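Local coordinates for N5-Carboxyaminoimidazole ribonucleotide synthetase (Staphylococcus aureus subsp. aureus, PDB 3ORQ), which catalyses the ATP-dependent conversion of 5-aminoimidazole ribonucleotide and bicarbonate into N5-carboxyaminoimidazole ribonucleotide in purine biosynthesis, at residues V39-S44 with E64-Q69; P312-N317 with Q367-K372; N242-I245 with H249-G252. All coordinates share one frame; numbering follows the deposited sequence.

Interaction 1. Residues V39-S44 with E64-Q69; sequences VVLDPS and EKALNQ
Leu41, on strand 37-42 of a parallel Rossmann-type sheet, packs against Ala66 and Leu67 of helix 64-73. The helix connects the edge strand 55-58 to strand 76-79 at the far side of the sheet, the long crossover that a 3-2-1-4 strand order requires, and it belongs to the preATP-grasp domain.

The apolar contact rests on one branch of Leu41. CG lies anti to the backbone N (chi1 -172°), which carries CD1 out toward the helix. Leu41 CD1 lies 3.9 Å from Ala66 CB and 4.0 Å from Leu67 CD2, and it also meets the backbone, 3.7 Å from Ala66 O. Alanine suits this turn because its short side chain lets a strand leucine come close to the helix backbone; Leu67 sends only its CD2 branch across, the residue also resting on Ile18, Gln88 and Leu92. All three side chains are buried.

Polar groups act within each segment. Asp42 forms an Asx turn, OD2 accepting from Ser44 N at 2.8 Å through its anti lone pair, while OD1 takes hydrogen bonds from Gly20 N and Tyr61 OH. The carboxylate thus ties Asp42 and the turn after it to the glycine-rich loop following strand 14-18. In the helix, the amide of Asn68 turns back: its ND2 lies 3.2 Å from Glu64 O, nearly in line with the N-H (165°), and its OD1 bonds Tyr96 OH. Glu64 O is gripped twice, Asn68 ND2 and Asn68 N reaching it from opposite faces of its plane.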
loop_
_atom_site.group_PDB
_atom_site.type_symbol
_atom_site.label_atom_id
_atom_site.label_comp_id
_atom_site.label_asym_id
_atom_site.label_seq_id
_atom_site.Cartn_x
_atom_site.Cartn_y
_atom_site.Cartn_z
ATOM N N VAL A 39 -10.162 -14.396 1.574
ATOM C CA VAL A 39 -11.536 -14.725 1.176
ATOM C C VAL A 39 -12.468 -13.651 1.748
ATOM O O VAL A 39 -12.412 -13.334 2.934
ATOM C CB VAL A 39 -11.955 -16.116 1.711
ATOM C CG1 VAL A 39 -13.384 -16.395 1.360
ATOM C CG2 VAL A 39 -11.089 -17.188 1.066
ATOM N N VAL A 40 -13.320 -13.074 0.923
ATOM C CA VAL A 40 -14.151 -12.013 1.429
ATOM C C VAL A 40 -15.651 -12.356 1.214
ATOM O O VAL A 40 -16.033 -12.928 0.173
ATOM C CB VAL A 40 -13.782 -10.622 0.789
ATOM C CG1 VAL A 40 -13.953 -10.665 -0.748
ATOM C CG2 VAL A 40 -14.689 -9.519 1.355
ATOM N N LEU A 41 -16.471 -12.010 2.212
ATOM C CA LEU A 41 -17.919 -12.257 2.183
ATOM C C LEU A 41 -18.659 -10.910 2.221
ATOM O O LEU A 41 -18.430 -10.063 3.100
ATOM C CB LEU A 41 -18.354 -13.148 3.363
ATOM C CG LEU A 41 -19.808 -13.647 3.364
ATOM C CD1 LEU A 41 -19.984 -15.012 4.074
ATOM C CD2 LEU A 41 -20.753 -12.607 3.937
ATOM N N ASP A 42 -19.546 -10.708 1.258
ATOM C CA ASP A 42 -20.325 -9.483 1.175
ATOM C C ASP A 42 -21.552 -9.822 0.316
ATOM O O ASP A 42 -21.429 -10.580 -0.657
ATOM C CB ASP A 42 -19.481 -8.371 0.515
ATOM C CG ASP A 42 -20.089 -6.982 0.676
ATOM O OD1 ASP A 42 -19.627 -6.205 1.548
ATOM O OD2 ASP A 42 -21.060 -6.665 -0.035
ATOM N N PRO A 43 -22.719 -9.236 0.631
ATOM C CA PRO A 43 -23.935 -9.438 -0.194
ATOM C C PRO A 43 -23.865 -8.826 -1.589
ATOM O O PRO A 43 -24.600 -9.236 -2.494
ATOM C CB PRO A 43 -25.046 -8.741 0.636
ATOM C CG PRO A 43 -24.282 -7.734 1.533
ATOM C CD PRO A 43 -22.994 -8.450 1.860
ATOM N N SER A 44 -22.974 -7.852 -1.780
ATOM C CA SER A 44 -22.967 -7.113 -3.030
ATOM C C SER A 44 -21.807 -7.531 -3.952
ATOM O O SER A 44 -20.613 -7.521 -3.550
ATOM C CB SER A 44 -22.945 -5.612 -2.759
ATOM O OG SER A 44 -22.673 -4.929 -3.958
ATOM N N GLU A 64 -26.081 -18.139 7.561
ATOM C CA GLU A 64 -25.297 -19.091 8.353
ATOM C C GLU A 64 -24.505 -20.108 7.520
ATOM O O GLU A 64 -23.378 -20.454 7.886
ATOM C CB GLU A 64 -26.208 -19.817 9.386
ATOM C CG GLU A 64 -25.472 -20.775 10.341
ATOM C CD GLU A 64 -26.362 -21.383 11.465
ATOM O OE1 GLU A 64 -27.394 -20.765 11.877
ATOM O OE2 GLU A 64 -26.011 -22.490 11.940
ATOM N N LYS A 65 -25.089 -20.585 6.419
ATOM C CA LYS A 65 -24.378 -21.530 5.544
ATOM C C LYS A 65 -23.132 -20.864 4.948
ATOM O O LYS A 65 -22.060 -21.460 4.879
ATOM C CB LYS A 65 -25.255 -22.061 4.388
ATOM C CG LYS A 65 -26.592 -22.655 4.783
ATOM C CD LYS A 65 -26.495 -24.132 5.127
ATOM C CE LYS A 65 -27.897 -24.733 5.353
ATOM N NZ LYS A 65 -27.833 -26.092 5.955
ATOM N N ALA A 66 -23.311 -19.638 4.479
ATOM C CA ALA A 66 -22.229 -18.904 3.825
ATOM C C ALA A 66 -21.135 -18.555 4.841
ATOM O O ALA A 66 -19.961 -18.724 4.537
ATOM C CB ALA A 66 -22.742 -17.680 3.172
ATOM N N LEU A 67 -21.528 -18.113 6.044
ATOM C CA LEU A 67 -20.525 -17.784 7.066
ATOM C C LEU A 67 -19.718 -19.049 7.427
ATOM O O LEU A 67 -18.498 -18.977 7.599
ATOM C CB LEU A 67 -21.141 -17.115 8.301
ATOM C CG LEU A 67 -21.775 -15.723 8.135
ATOM C CD1 LEU A 67 -22.696 -15.400 9.327
ATOM C CD2 LEU A 67 -20.721 -14.608 7.942
ATOM N N ASN A 68 -20.386 -20.211 7.473
ATOM C CA ASN A 68 -19.663 -21.445 7.684
ATOM C C ASN A 68 -18.694 -21.859 6.568
ATOM O O ASN A 68 -17.589 -22.335 6.849
ATOM C CB ASN A 68 -20.591 -22.572 8.067
ATOM C CG ASN A 68 -20.730 -22.682 9.559
ATOM O OD1 ASN A 68 -19.924 -23.370 10.213
ATOM N ND2 ASN A 68 -21.731 -21.975 10.131
ATOM N N GLN A 69 -19.121 -21.686 5.317
ATOM C CA GLN A 69 -18.225 -21.838 4.189
ATOM C C GLN A 69 -17.011 -20.910 4.303
ATOM O O GLN A 69 -15.887 -21.314 4.026
ATOM C CB GLN A 69 -18.970 -21.633 2.867
ATOM C CG GLN A 69 -19.729 -22.896 2.412
ATOM C CD GLN A 69 -18.793 -24.126 2.256
ATOM O OE1 GLN A 69 -18.744 -25.008 3.122
ATOM N NE2 GLN A 69 -18.042 -24.163 1.155
#

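Interaction 2. Residues P312-N317 with Q367-K372; sequences PAVMMN and QDMYAK
Met316 and Met369 mark the closest approach of the two backbones, with 8.1 Å between Met316 CA and Met369 CA, a spacing bridged by side chains. This is a helix laid on an antiparallel sheet: strand 313-319 runs between strands 221-227 and 351-358 in the large sheet of the ATP-grasp and C-terminal regions, and helix 362-372, the last in the chain, lies over one face. Backbone bonds alternate, Val314 and Met316 pairing with Val357 and Met355, Ala313 and Met315 with Val227 and Thr225. The same alternation sorts the side chains, sending Val314 and Met316 toward the helix and Met315 to the other face, where it touches Asn277 and His280.

The two methionines, both selenomethionine here, interlock. The bend at chi2 (-63°) brings Met316 SE against the root of the other chain, 3.9 Å from Met369 CB and 3.9 Å from Met369 CG, and a second bend at chi3 (-66°) turns CE back toward Met369 CB. Met369 is bent too, and its own SE sits 3.9 Å from Met316 CG, each selenium facing a methylene of the other while the chains cross at a slant. Methionine, long and unbranched, suits such a buried place because its chain can adjust its bends; selenium stands here for the sulfur. Val314, beta-branched and at home in a strand, adds a stiffer neighbour beside them.

Around this apolar centre, Phe223, Met355 and Phe373 also touch Met316. Next to Met369, Tyr370 OH hydrogen-bonds Glu216, the residue beside His217, which probably binds ATP; a turn on, Lys372 NZ makes a salt bridge to Glu329. On the strand, two residues before Met316, Val314 meets the same Met369, its CG1 4.1 Å from Met369 CG.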
loop_
_atom_site.group_PDB
_atom_site.type_symbol
_atom_site.label_atom_id
_atom_site.label_comp_id
_atom_site.label_asym_id
_atom_site.label_seq_id
_atom_site.Cartn_x
_atom_site.Cartn_y
_atom_site.Cartn_z
ATOM N N PRO A 312 3.309 15.028 9.109
ATOM C CA PRO A 312 1.970 15.370 9.553
ATOM C C PRO A 312 1.058 15.345 8.347
ATOM O O PRO A 312 1.567 15.336 7.196
ATOM C CB PRO A 312 2.094 16.815 10.038
ATOM C CG PRO A 312 3.562 17.029 10.364
ATOM C CD PRO A 312 4.278 16.138 9.315
ATOM N N ALA A 313 -0.268 15.348 8.587
ATOM C CA ALA A 313 -1.194 15.024 7.522
ATOM C C ALA A 313 -2.582 15.596 7.711
ATOM O O ALA A 313 -3.040 15.808 8.821
ATOM C CB ALA A 313 -1.260 13.487 7.318
ATOM N N VAL A 314 -3.243 15.845 6.594
ATOM C CA VAL A 314 -4.578 16.375 6.598
ATOM C C VAL A 314 -5.337 15.483 5.651
ATOM O O VAL A 314 -5.032 15.423 4.443
ATOM C CB VAL A 314 -4.594 17.820 6.051
ATOM C CG1 VAL A 314 -6.013 18.326 5.976
ATOM C CG2 VAL A 314 -3.802 18.722 6.948
HETATM N N MSE A 315 -6.292 14.745 6.182
HETATM C CA MSE A 315 -6.985 13.810 5.329
HETATM C C MSE A 315 -8.424 14.289 5.142
HETATM O O MSE A 315 -9.070 14.689 6.118
HETATM C CB MSE A 315 -6.989 12.448 5.992
HETATM C CG MSE A 315 -7.757 11.411 5.163
HETATM SE SE MSE A 315 -8.647 10.127 6.291
HETATM C CE MSE A 315 -10.325 10.255 5.401
HETATM N N MSE A 316 -8.919 14.255 3.905
HETATM C CA MSE A 316 -10.298 14.683 3.590
HETATM C C MSE A 316 -11.057 13.479 3.076
HETATM O O MSE A 316 -10.539 12.748 2.236
HETATM C CB MSE A 316 -10.325 15.763 2.498
HETATM C CG MSE A 316 -9.408 16.947 2.719
HETATM SE SE MSE A 316 -9.887 17.959 4.302
HETATM C CE MSE A 316 -11.617 18.637 3.743
ATOM N N ASN A 317 -12.274 13.261 3.557
ATOM C CA ASN A 317 -13.141 12.267 2.927
ATOM C C ASN A 317 -13.563 12.760 1.565
ATOM O O ASN A 317 -13.568 13.960 1.311
ATOM C CB ASN A 317 -14.378 12.022 3.774
ATOM C CG ASN A 317 -14.274 10.752 4.585
ATOM O OD1 ASN A 317 -13.370 9.924 4.364
ATOM N ND2 ASN A 317 -15.182 10.592 5.543
ATOM N N GLN A 367 -6.389 25.430 5.749
ATOM C CA GLN A 367 -7.011 26.561 5.042
ATOM C C GLN A 367 -7.234 26.213 3.588
ATOM O O GLN A 367 -8.334 26.393 3.074
ATOM C CB GLN A 367 -6.141 27.834 5.118
ATOM C CG GLN A 367 -6.216 28.572 6.444
ATOM C CD GLN A 367 -7.659 28.792 6.906
ATOM O OE1 GLN A 367 -8.058 28.299 7.950
ATOM N NE2 GLN A 367 -8.444 29.509 6.112
ATOM N N ASP A 368 -6.171 25.721 2.947
ATOM C CA ASP A 368 -6.194 25.310 1.540
ATOM C C ASP A 368 -7.396 24.433 1.231
ATOM O O ASP A 368 -8.080 24.654 0.232
ATOM C CB ASP A 368 -4.913 24.556 1.162
ATOM C CG ASP A 368 -3.662 25.431 1.214
ATOM O OD1 ASP A 368 -3.800 26.659 1.423
ATOM O OD2 ASP A 368 -2.533 24.875 1.039
HETATM N N MSE A 369 -7.633 23.449 2.102
HETATM C CA MSE A 369 -8.734 22.491 1.977
HETATM C C MSE A 369 -10.112 23.138 2.229
HETATM O O MSE A 369 -11.100 22.767 1.590
HETATM C CB MSE A 369 -8.532 21.299 2.946
HETATM C CG MSE A 369 -7.295 20.385 2.687
HETATM SE SE MSE A 369 -7.349 19.758 0.860
HETATM C CE MSE A 369 -6.028 20.918 0.043
ATOM N N TYR A 370 -10.205 24.065 3.175
ATOM C CA TYR A 370 -11.489 24.741 3.417
ATOM C C TYR A 370 -11.954 25.443 2.147
ATOM O O TYR A 370 -13.098 25.303 1.728
ATOM C CB TYR A 370 -11.376 25.766 4.526
ATOM C CG TYR A 370 -11.524 25.212 5.919
ATOM C CD1 TYR A 370 -12.483 24.238 6.205
ATOM C CD2 TYR A 370 -10.720 25.683 6.956
ATOM C CE1 TYR A 370 -12.630 23.732 7.490
ATOM C CE2 TYR A 370 -10.860 25.189 8.254
ATOM C CZ TYR A 370 -11.820 24.216 8.510
ATOM O OH TYR A 370 -11.966 23.732 9.778
ATOM N N ALA A 371 -11.028 26.166 1.524
ATOM C CA ALA A 371 -11.298 26.858 0.282
ATOM C C ALA A 371 -11.623 25.861 -0.834
ATOM O O ALA A 371 -12.467 26.121 -1.677
ATOM C CB ALA A 371 -10.111 27.724 -0.097
ATOM N N LYS A 372 -10.968 24.709 -0.828
ATOM C CA LYS A 372 -11.189 23.752 -1.905
ATOM C C LYS A 372 -12.556 23.058 -1.822
ATOM O O LYS A 372 -13.194 22.858 -2.842
ATOM C CB LYS A 372 -10.041 22.740 -1.994
ATOM C CG LYS A 372 -9.712 22.369 -3.405
ATOM C CD LYS A 372 -8.751 23.360 -4.050
ATOM C CE LYS A 372 -8.919 23.292 -5.569
ATOM N NZ LYS A 372 -7.985 24.158 -6.364
#

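Interaction 3. Residues N242-I245 with H249-G252; sequences NKII and HFIG
Ile244 and Ile245 both press on one side of the Phe250 ring. Ile244 CG2 comes at the ring's edge, near its plane, 3.8 Å from Phe250 CE2; this methyl is anti to the backbone N of Ile244, a torsion that sets it beside the carbonyl carbon and directs it at the ring. Ile245 CD1 approaches the adjacent ring carbon at a slant, 4.0 Å from Phe250 CD2. Two branched aliphatic residues in succession suit the place, since their methyls can meet neighbouring carbons of a single flat ring.

Beside this apolar patch, a water bridges the backbones. It accepts a short bond from Phe250 N, with the water oxygen 2.7 Å from that nitrogen, and makes a weak one, 3.5 Å, to Ile245 O. The loop N-H is thereby satisfied where the chain is too far from the helix for a direct bond.

Further out, the ring of Phe250 stacks with that of Phe254 and rests on Ile271, which Ile244 also touches, along with Val256. Arg201 NH1 bonds Phe250 O, Gln103 OE1 takes the N-H of His249, and the His249 ring adds a bond from NE2 to Pro99 O. Gly252, with a positive phi of 78° that a residue lacking a side chain adopts readily, then starts strand 252-261.

The contact thus closes the helix-loop-strand connection onto the central antiparallel sheet. Strands 252-261 and 266-272 of that sheet carry Glu257 and Glu270, the magnesium ligands; the side chain of Ile244 lies about 9 Å from that of Glu270, though about 14 Å from the bound ADP itself, within the ATP-grasp domain.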
loop_
_atom_site.group_PDB
_atom_site.type_symbol
_atom_site.label_atom_id
_atom_site.label_comp_id
_atom_site.label_asym_id
_atom_site.label_seq_id
_atom_site.Cartn_x
_atom_site.Cartn_y
_atom_site.Cartn_z
ATOM N N ASN A 242 -7.134 2.252 28.412
ATOM C CA ASN A 242 -6.789 1.283 29.435
ATOM C C ASN A 242 -7.958 0.872 30.299
ATOM O O ASN A 242 -8.054 -0.289 30.662
ATOM C CB ASN A 242 -5.636 1.761 30.284
ATOM C CG ASN A 242 -4.364 1.961 29.474
ATOM O OD1 ASN A 242 -4.115 1.281 28.439
ATOM N ND2 ASN A 242 -3.537 2.893 29.939
ATOM N N LYS A 243 -8.878 1.789 30.602
ATOM C CA LYS A 243 -10.089 1.398 31.337
ATOM C C LYS A 243 -10.973 0.528 30.456
ATOM O O LYS A 243 -11.480 -0.511 30.896
ATOM C CB LYS A 243 -10.871 2.617 31.820
ATOM C CG LYS A 243 -10.306 3.268 33.091
ATOM C CD LYS A 243 -10.864 4.685 33.260
ATOM C CE LYS A 243 -10.406 5.320 34.584
ATOM N NZ LYS A 243 -9.009 5.853 34.587
ATOM N N ILE A 244 -11.130 0.931 29.193
ATOM C CA ILE A 244 -12.064 0.250 28.301
ATOM C C ILE A 244 -11.661 -1.192 28.058
ATOM O O ILE A 244 -12.508 -2.078 27.936
ATOM C CB ILE A 244 -12.154 0.982 26.948
ATOM C CG1 ILE A 244 -12.704 2.389 27.147
ATOM C CG2 ILE A 244 -12.938 0.160 25.925
ATOM C CD1 ILE A 244 -12.760 3.235 25.860
ATOM N N ILE A 245 -10.360 -1.406 27.964
ATOM C CA ILE A 245 -9.756 -2.704 27.675
ATOM C C ILE A 245 -9.894 -3.732 28.819
ATOM O O ILE A 245 -9.766 -4.933 28.617
ATOM C CB ILE A 245 -8.263 -2.442 27.297
ATOM C CG1 ILE A 245 -8.105 -2.414 25.782
ATOM C CG2 ILE A 245 -7.256 -3.395 27.952
ATOM C CD1 ILE A 245 -8.717 -1.233 25.147
ATOM N N HIS A 249 -13.068 -7.214 25.333
ATOM C CA HIS A 249 -11.939 -7.835 24.687
ATOM C C HIS A 249 -11.768 -7.280 23.267
ATOM O O HIS A 249 -12.662 -7.410 22.433
ATOM C CB HIS A 249 -12.134 -9.343 24.629
ATOM C CG HIS A 249 -11.034 -10.067 23.909
ATOM N ND1 HIS A 249 -9.746 -10.139 24.402
ATOM C CD2 HIS A 249 -11.025 -10.742 22.732
ATOM C CE1 HIS A 249 -8.997 -10.846 23.571
ATOM N NE2 HIS A 249 -9.748 -11.221 22.549
ATOM N N PHE A 250 -10.611 -6.686 23.000
ATOM C CA PHE A 250 -10.221 -6.282 21.643
ATOM C C PHE A 250 -9.000 -7.013 21.143
ATOM O O PHE A 250 -7.993 -7.079 21.845
ATOM C CB PHE A 250 -9.915 -4.788 21.642
ATOM C CG PHE A 250 -11.128 -3.925 21.807
ATOM C CD1 PHE A 250 -12.064 -3.806 20.758
ATOM C CD2 PHE A 250 -11.371 -3.285 23.020
ATOM C CE1 PHE A 250 -13.200 -3.003 20.907
ATOM C CE2 PHE A 250 -12.507 -2.496 23.186
ATOM C CZ PHE A 250 -13.416 -2.344 22.152
ATOM N N ILE A 251 -9.076 -7.561 19.936
ATOM C CA ILE A 251 -7.894 -7.948 19.163
ATOM C C ILE A 251 -8.002 -7.255 17.789
ATOM O O ILE A 251 -9.104 -6.972 17.319
ATOM C CB ILE A 251 -7.790 -9.471 18.974
ATOM C CG1 ILE A 251 -7.406 -10.154 20.307
ATOM C CG2 ILE A 251 -6.747 -9.797 17.897
ATOM C CD1 ILE A 251 -6.107 -9.635 20.914
ATOM N N GLY A 252 -6.849 -6.938 17.193
ATOM C CA GLY A 252 -6.764 -6.152 15.966
ATOM C C GLY A 252 -6.968 -4.653 16.248
ATOM O O GLY A 252 -6.852 -4.183 17.377
HETATM O O HOH W 1 -9.412 -5.914 25.283
#

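Overall arrangement
All three contacts are apolar and mostly buried, yet each joins different elements. Interactions 1 and 2 both set a helix on a sheet, but the sheet is parallel in the first, in the preATP-grasp domain, and antiparallel in the second, near the chain's C-terminus; their centres stand 37 Å apart. Interaction 3 is more local, a helix meeting the loop that follows it, and alone among them includes an aromatic ring and a bridging water, with Ile245 partly exposed. Interactions 2 and 3 serve the same eight-stranded sheet from opposite sides of the chain's centre. One leucine branch serves the first, two bent interlocked chains the second, methyls against a flat ring the third.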